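Local coordinates for listeriolysin O (Listeria monocytogenes, PDB 4CDB), which binds cholesterol-containing host membranes, changes shape and inserts as an oligomeric pore that lyses the cell, at residues A[87-92]-A[256-261]; A[116-121]-A[218-223]. All coordinates share one frame; numbering follows the deposited sequence.

Interaction 1: residues A[87-92]-A[256-261]; sequences TYPGAL and SSVAYG. With NA (sodium ion), chain M.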
loop_
_atom_site.group_PDB
_atom_site.type_symbol
_atom_site.label_atom_id
_atom_site.label_comp_id
_atom_site.label_asym_id
_atom_site.label_seq_id
_atom_site.Cartn_x
_atom_site.Cartn_y
_atom_site.Cartn_z
ATOM N N THR A 87 -12.286 -21.870 1.174
ATOM C CA THR A 87 -10.965 -22.092 0.600
ATOM C C THR A 87 -10.265 -23.271 1.272
ATOM O O THR A 87 -9.917 -23.205 2.452
ATOM C CB THR A 87 -10.082 -20.843 0.746
ATOM O OG1 THR A 87 -10.656 -19.761 0.001
ATOM C CG2 THR A 87 -8.678 -21.118 0.240
ATOM N N TYR A 88 -10.059 -24.341 0.511
ATOM C CA TYR A 88 -9.382 -25.533 1.007
ATOM C C TYR A 88 -8.622 -26.227 -0.123
ATOM O O TYR A 88 -9.033 -26.156 -1.283
ATOM C CB TYR A 88 -10.382 -26.490 1.662
ATOM C CG TYR A 88 -11.442 -27.025 0.727
ATOM C CD1 TYR A 88 -12.614 -26.319 0.499
ATOM C CD2 TYR A 88 -11.273 -28.244 0.082
ATOM C CE1 TYR A 88 -13.586 -26.805 -0.351
ATOM C CE2 TYR A 88 -12.239 -28.737 -0.770
ATOM C CZ TYR A 88 -13.393 -28.016 -0.984
ATOM O OH TYR A 88 -14.358 -28.508 -1.833
ATOM N N PRO A 89 -7.502 -26.892 0.215
ATOM C CA PRO A 89 -6.648 -27.554 -0.778
ATOM C C PRO A 89 -7.393 -28.631 -1.559
ATOM O O PRO A 89 -8.114 -29.430 -0.960
ATOM C CB PRO A 89 -5.562 -28.216 0.079
ATOM C CG PRO A 89 -5.548 -27.447 1.345
ATOM C CD PRO A 89 -6.967 -27.036 1.580
ATOM N N GLY A 90 -7.216 -28.645 -2.878
ATOM C CA GLY A 90 -7.808 -29.669 -3.721
ATOM C C GLY A 90 -9.171 -29.310 -4.286
ATOM O O GLY A 90 -9.713 -30.032 -5.123
ATOM N N ALA A 91 -9.726 -28.194 -3.827
ATOM C CA ALA A 91 -11.043 -27.754 -4.277
ATOM C C ALA A 91 -11.073 -27.472 -5.779
ATOM O O ALA A 91 -10.148 -26.876 -6.329
ATOM C CB ALA A 91 -11.485 -26.528 -3.501
ATOM N N LEU A 92 -12.147 -27.904 -6.432
ATOM C CA LEU A 92 -12.318 -27.685 -7.864
ATOM C C LEU A 92 -13.105 -26.406 -8.120
ATOM O O LEU A 92 -14.198 -26.224 -7.582
ATOM C CB LEU A 92 -13.044 -28.872 -8.501
ATOM C CG LEU A 92 -12.356 -30.235 -8.415
ATOM C CD1 LEU A 92 -13.166 -31.290 -9.147
ATOM C CD2 LEU A 92 -10.964 -30.140 -8.995
ATOM N N SER A 256 -4.185 -25.687 -5.729
ATOM C CA SER A 256 -2.997 -26.526 -5.603
ATOM C C SER A 256 -2.279 -26.363 -4.264
ATOM O O SER A 256 -1.572 -27.264 -3.821
ATOM C CB SER A 256 -2.031 -26.254 -6.760
ATOM O OG SER A 256 -1.756 -24.867 -6.877
ATOM N N SER A 257 -2.465 -25.213 -3.621
ATOM C CA SER A 257 -1.799 -24.932 -2.353
ATOM C C SER A 257 -2.509 -23.827 -1.583
ATOM O O SER A 257 -2.977 -22.859 -2.177
ATOM C CB SER A 257 -0.341 -24.537 -2.597
ATOM O OG SER A 257 0.326 -24.281 -1.375
ATOM N N VAL A 258 -2.587 -23.978 -0.263
ATOM C CA VAL A 258 -3.210 -22.975 0.593
ATOM C C VAL A 258 -2.257 -22.544 1.701
ATOM O O VAL A 258 -1.689 -23.383 2.404
ATOM C CB VAL A 258 -4.510 -23.500 1.245
ATOM C CG1 VAL A 258 -5.096 -22.455 2.193
ATOM C CG2 VAL A 258 -5.531 -23.890 0.185
ATOM N N ALA A 259 -2.079 -21.234 1.851
ATOM C CA ALA A 259 -1.255 -20.692 2.925
ATOM C C ALA A 259 -2.107 -20.402 4.161
ATOM O O ALA A 259 -3.127 -19.712 4.079
ATOM C CB ALA A 259 -0.534 -19.429 2.467
ATOM N N TYR A 260 -1.692 -20.944 5.302
ATOM C CA TYR A 260 -2.412 -20.745 6.555
ATOM C C TYR A 260 -1.599 -19.865 7.493
ATOM O O TYR A 260 -0.373 -19.966 7.542
ATOM C CB TYR A 260 -2.693 -22.086 7.239
ATOM C CG TYR A 260 -3.612 -23.011 6.470
ATOM C CD1 TYR A 260 -3.122 -23.820 5.454
ATOM C CD2 TYR A 260 -4.963 -23.094 6.779
ATOM C CE1 TYR A 260 -3.953 -24.675 4.755
ATOM C CE2 TYR A 260 -5.806 -23.946 6.086
ATOM C CZ TYR A 260 -5.294 -24.734 5.074
ATOM O OH TYR A 260 -6.123 -25.586 4.379
ATOM N N GLY A 261 -2.283 -19.007 8.242
ATOM C CA GLY A 261 -1.608 -18.160 9.206
ATOM C C GLY A 261 -2.383 -16.941 9.662
ATOM O O GLY A 261 -3.605 -16.973 9.812
HETATM NA NA NA M . -14.544 -30.787 -2.993
HETATM O O HOH W 1 -8.914 -25.070 4.570
HETATM O O HOH W 2 -14.797 -29.589 -5.693
#
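P89 lies against V258 and Y260. The apolar part belongs to V258, whose CG2 methyl stands 3.7 Å from P89 CD, with the two side chains at roughly a right angle, and also reaches the CG2 methyl of T87. With CG anti to its carbonyl carbon (chi1 -64°), Y260 runs its ring out to meet the proline tip to tip; Y260 OH packs on P89 CD at 3.3 Å, a van der Waals touch without a bond.

The polar link is made by water. One molecule donates to T87 O and accepts from Y260 OH at 2.8 Å, bridging the phenol to the loop backbone.

The side chain of Y88 leaves the backbone away from the strand; its OH binds a sodium ion at 2.6 Å, the metal lying in the ring plane at the edge. A91 CB sits over the rim of one face, brought there by the type II turn Y88-A91, which has G90 third and a weak A91 N to Y88 O bond. A135 O and a second water also bind the sodium.

P89 packs on V140 of helix 137-152 and on V220 and V222 of strand 207-222, while V144 of that helix meets Y260; Y349 of strand 345-353 packs on T87 and V258.

Interaction 2: residues A[116-121]-A[218-223]; sequences LSIDLP and YNVNVN
D119 and N219 cross obliquely just past the end of strand 114-118, with the carboxylate and amide planes 78° to each other. With its CG set between backbone N and carbonyl carbon (chi1 66°), D119 turns its carboxylate toward N219 and grips it twice. Backbone N219 N gives a short, straight bond of 2.6 Å to D119 OD1, meeting it from above the carboxylate plane, while N219 ND2 reaches D119 OD2 at 3.2 Å, on the syn side but tilted out of that plane. D119 N returns a bond to N219 O.

Further along the antiparallel ladder, S117 and N221 form the hydrogen-bonded pair, each backbone N bonding to the other's O. Their side chains share one face, and N221 OD1 lies 3.2 Å from S117 CB.

The flanking non-hydrogen-bonded pairs, L116-V222 and I118-V220, use the other face. L116 and V222 lie side by side and point the same way, L116 CD2 touching V222 CG2 at 3.7 Å. I118 crosses V220 obliquely, CG1 against CG2, and sends CD1 on to Y218 CD1 at 3.6 Å. L120 CD2 adds a methyl against Y218 CB. Helix 137-152 covers this side through V140, A143, V148 and W151.

At this end of the ladder in the toxin's antiparallel sheet, the carboxylate stands in for D119's own carbonyl O as acceptor of N219 N. One N-H to each oxygen would probably offset the negative charge, though N219 O close to OD1 would partly counter that; the side chains of L116, I118, V220 and V222 meet by apolar packing.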
loop_
_atom_site.group_PDB
_atom_site.type_symbol
_atom_site.label_atom_id
_atom_site.label_comp_id
_atom_site.label_asym_id
_atom_site.label_seq_id
_atom_site.Cartn_x
_atom_site.Cartn_y
_atom_site.Cartn_z
ATOM N N LEU A 116 -2.534 -34.916 0.335
ATOM C CA LEU A 116 -2.176 -33.622 0.907
ATOM C C LEU A 116 -0.791 -33.690 1.535
ATOM O O LEU A 116 -0.400 -34.717 2.093
ATOM C CB LEU A 116 -3.198 -33.195 1.960
ATOM C CG LEU A 116 -4.596 -32.859 1.444
ATOM C CD1 LEU A 116 -5.510 -32.487 2.601
ATOM C CD2 LEU A 116 -4.536 -31.736 0.415
ATOM N N SER A 117 -0.051 -32.592 1.436
ATOM C CA SER A 117 1.279 -32.504 2.025
ATOM C C SER A 117 1.479 -31.160 2.721
ATOM O O SER A 117 1.009 -30.127 2.235
ATOM C CB SER A 117 2.352 -32.716 0.958
ATOM O OG SER A 117 3.644 -32.470 1.477
ATOM N N ILE A 118 2.170 -31.179 3.858
ATOM C CA ILE A 118 2.391 -29.969 4.645
ATOM C C ILE A 118 3.885 -29.659 4.733
ATOM O O ILE A 118 4.714 -30.573 4.715
ATOM C CB ILE A 118 1.766 -30.101 6.058
ATOM C CG1 ILE A 118 1.603 -28.730 6.720
ATOM C CG2 ILE A 118 2.581 -31.053 6.938
ATOM C CD1 ILE A 118 0.704 -28.751 7.941
ATOM N N ASP A 119 4.230 -28.376 4.827
ATOM C CA ASP A 119 5.633 -27.967 4.798
ATOM C C ASP A 119 6.226 -27.614 6.166
ATOM O O ASP A 119 7.241 -26.919 6.244
ATOM C CB ASP A 119 5.824 -26.796 3.829
ATOM C CG ASP A 119 5.125 -25.532 4.296
ATOM O OD1 ASP A 119 4.235 -25.628 5.166
ATOM O OD2 ASP A 119 5.463 -24.443 3.787
ATOM N N LEU A 120 5.596 -28.087 7.238
ATOM C CA LEU A 120 6.106 -27.831 8.584
ATOM C C LEU A 120 7.469 -28.498 8.765
ATOM O O LEU A 120 7.695 -29.603 8.265
ATOM C CB LEU A 120 5.109 -28.303 9.648
ATOM C CG LEU A 120 3.924 -27.369 9.911
ATOM C CD1 LEU A 120 2.900 -28.027 10.822
ATOM C CD2 LEU A 120 4.411 -26.063 10.516
ATOM N N PRO A 121 8.388 -27.821 9.472
ATOM C CA PRO A 121 9.794 -28.239 9.540
ATOM C C PRO A 121 10.025 -29.555 10.281
ATOM O O PRO A 121 9.354 -29.841 11.274
ATOM C CB PRO A 121 10.458 -27.088 10.301
ATOM C CG PRO A 121 9.365 -26.513 11.134
ATOM C CD PRO A 121 8.133 -26.618 10.284
ATOM N N TYR A 218 2.295 -22.261 7.766
ATOM C CA TYR A 218 2.505 -23.446 6.944
ATOM C C TYR A 218 1.680 -23.412 5.663
ATOM O O TYR A 218 0.682 -22.692 5.569
ATOM C CB TYR A 218 2.199 -24.724 7.735
ATOM C CG TYR A 218 0.810 -24.773 8.336
ATOM C CD1 TYR A 218 -0.255 -25.314 7.628
ATOM C CD2 TYR A 218 0.566 -24.286 9.613
ATOM C CE1 TYR A 218 -1.525 -25.364 8.173
ATOM C CE2 TYR A 218 -0.699 -24.331 10.167
ATOM C CZ TYR A 218 -1.741 -24.871 9.443
ATOM O OH TYR A 218 -3.000 -24.917 9.993
ATOM N N ASN A 219 2.116 -24.193 4.679
ATOM C CA ASN A 219 1.372 -24.381 3.444
ATOM C C ASN A 219 0.984 -25.841 3.269
ATOM O O ASN A 219 1.785 -26.742 3.531
ATOM C CB ASN A 219 2.195 -23.919 2.239
ATOM C CG ASN A 219 2.471 -22.432 2.258
ATOM O OD1 ASN A 219 1.731 -21.646 1.668
ATOM N ND2 ASN A 219 3.540 -22.036 2.939
ATOM N N VAL A 220 -0.249 -26.068 2.834
ATOM C CA VAL A 220 -0.694 -27.405 2.478
ATOM C C VAL A 220 -0.949 -27.474 0.976
ATOM O O VAL A 220 -1.764 -26.716 0.439
ATOM C CB VAL A 220 -1.968 -27.812 3.247
ATOM C CG1 VAL A 220 -2.487 -29.154 2.745
ATOM C CG2 VAL A 220 -1.690 -27.863 4.747
ATOM N N ASN A 221 -0.238 -28.373 0.301
ATOM C CA ASN A 221 -0.386 -28.530 -1.142
ATOM C C ASN A 221 -0.950 -29.897 -1.547
ATOM O O ASN A 221 -0.999 -30.827 -0.738
ATOM C CB ASN A 221 0.939 -28.254 -1.856
ATOM C CG ASN A 221 2.019 -29.247 -1.485
ATOM O OD1 ASN A 221 1.924 -29.930 -0.467
ATOM N ND2 ASN A 221 3.056 -29.332 -2.310
ATOM N N VAL A 222 -1.375 -30.002 -2.805
ATOM C CA VAL A 222 -2.019 -31.206 -3.317
ATOM C C VAL A 222 -1.186 -31.812 -4.442
ATOM O O VAL A 222 -0.502 -31.092 -5.167
ATOM C CB VAL A 222 -3.427 -30.880 -3.862
ATOM C CG1 VAL A 222 -4.204 -32.147 -4.160
ATOM C CG2 VAL A 222 -4.189 -30.040 -2.864
ATOM N N ASN A 223 -1.233 -33.136 -4.577
ATOM C CA ASN A 223 -0.579 -33.820 -5.689
ATOM C C ASN A 223 -1.082 -33.297 -7.032
ATOM O O ASN A 223 -2.236 -32.888 -7.150
ATOM C CB ASN A 223 -0.830 -35.327 -5.607
ATOM C CG ASN A 223 -2.284 -35.688 -5.853
ATOM O OD1 ASN A 223 -3.139 -35.495 -4.989
ATOM N ND2 ASN A 223 -2.570 -36.221 -7.037
#

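How the interactions relate
Following the chain from the N terminus, the loop 87-92 comes first, then strand 114-118 leading into 119-121, then the end of the long strand 207-222, and last strand 252-260. Interaction 2 closes the shorter loop, 116-121 to 218-223, and lies wholly within the longer one that interaction 1 closes, so the two nest and do not cross. They meet in one antiparallel sheet, where 207-222 runs between 114-118 and 252-260; S256 O with V222 N and V258 N with V220 O probably bond across that boundary. G90 N also packs on V222 CG2. Together they tie the loop and three strands beneath helix 137-152.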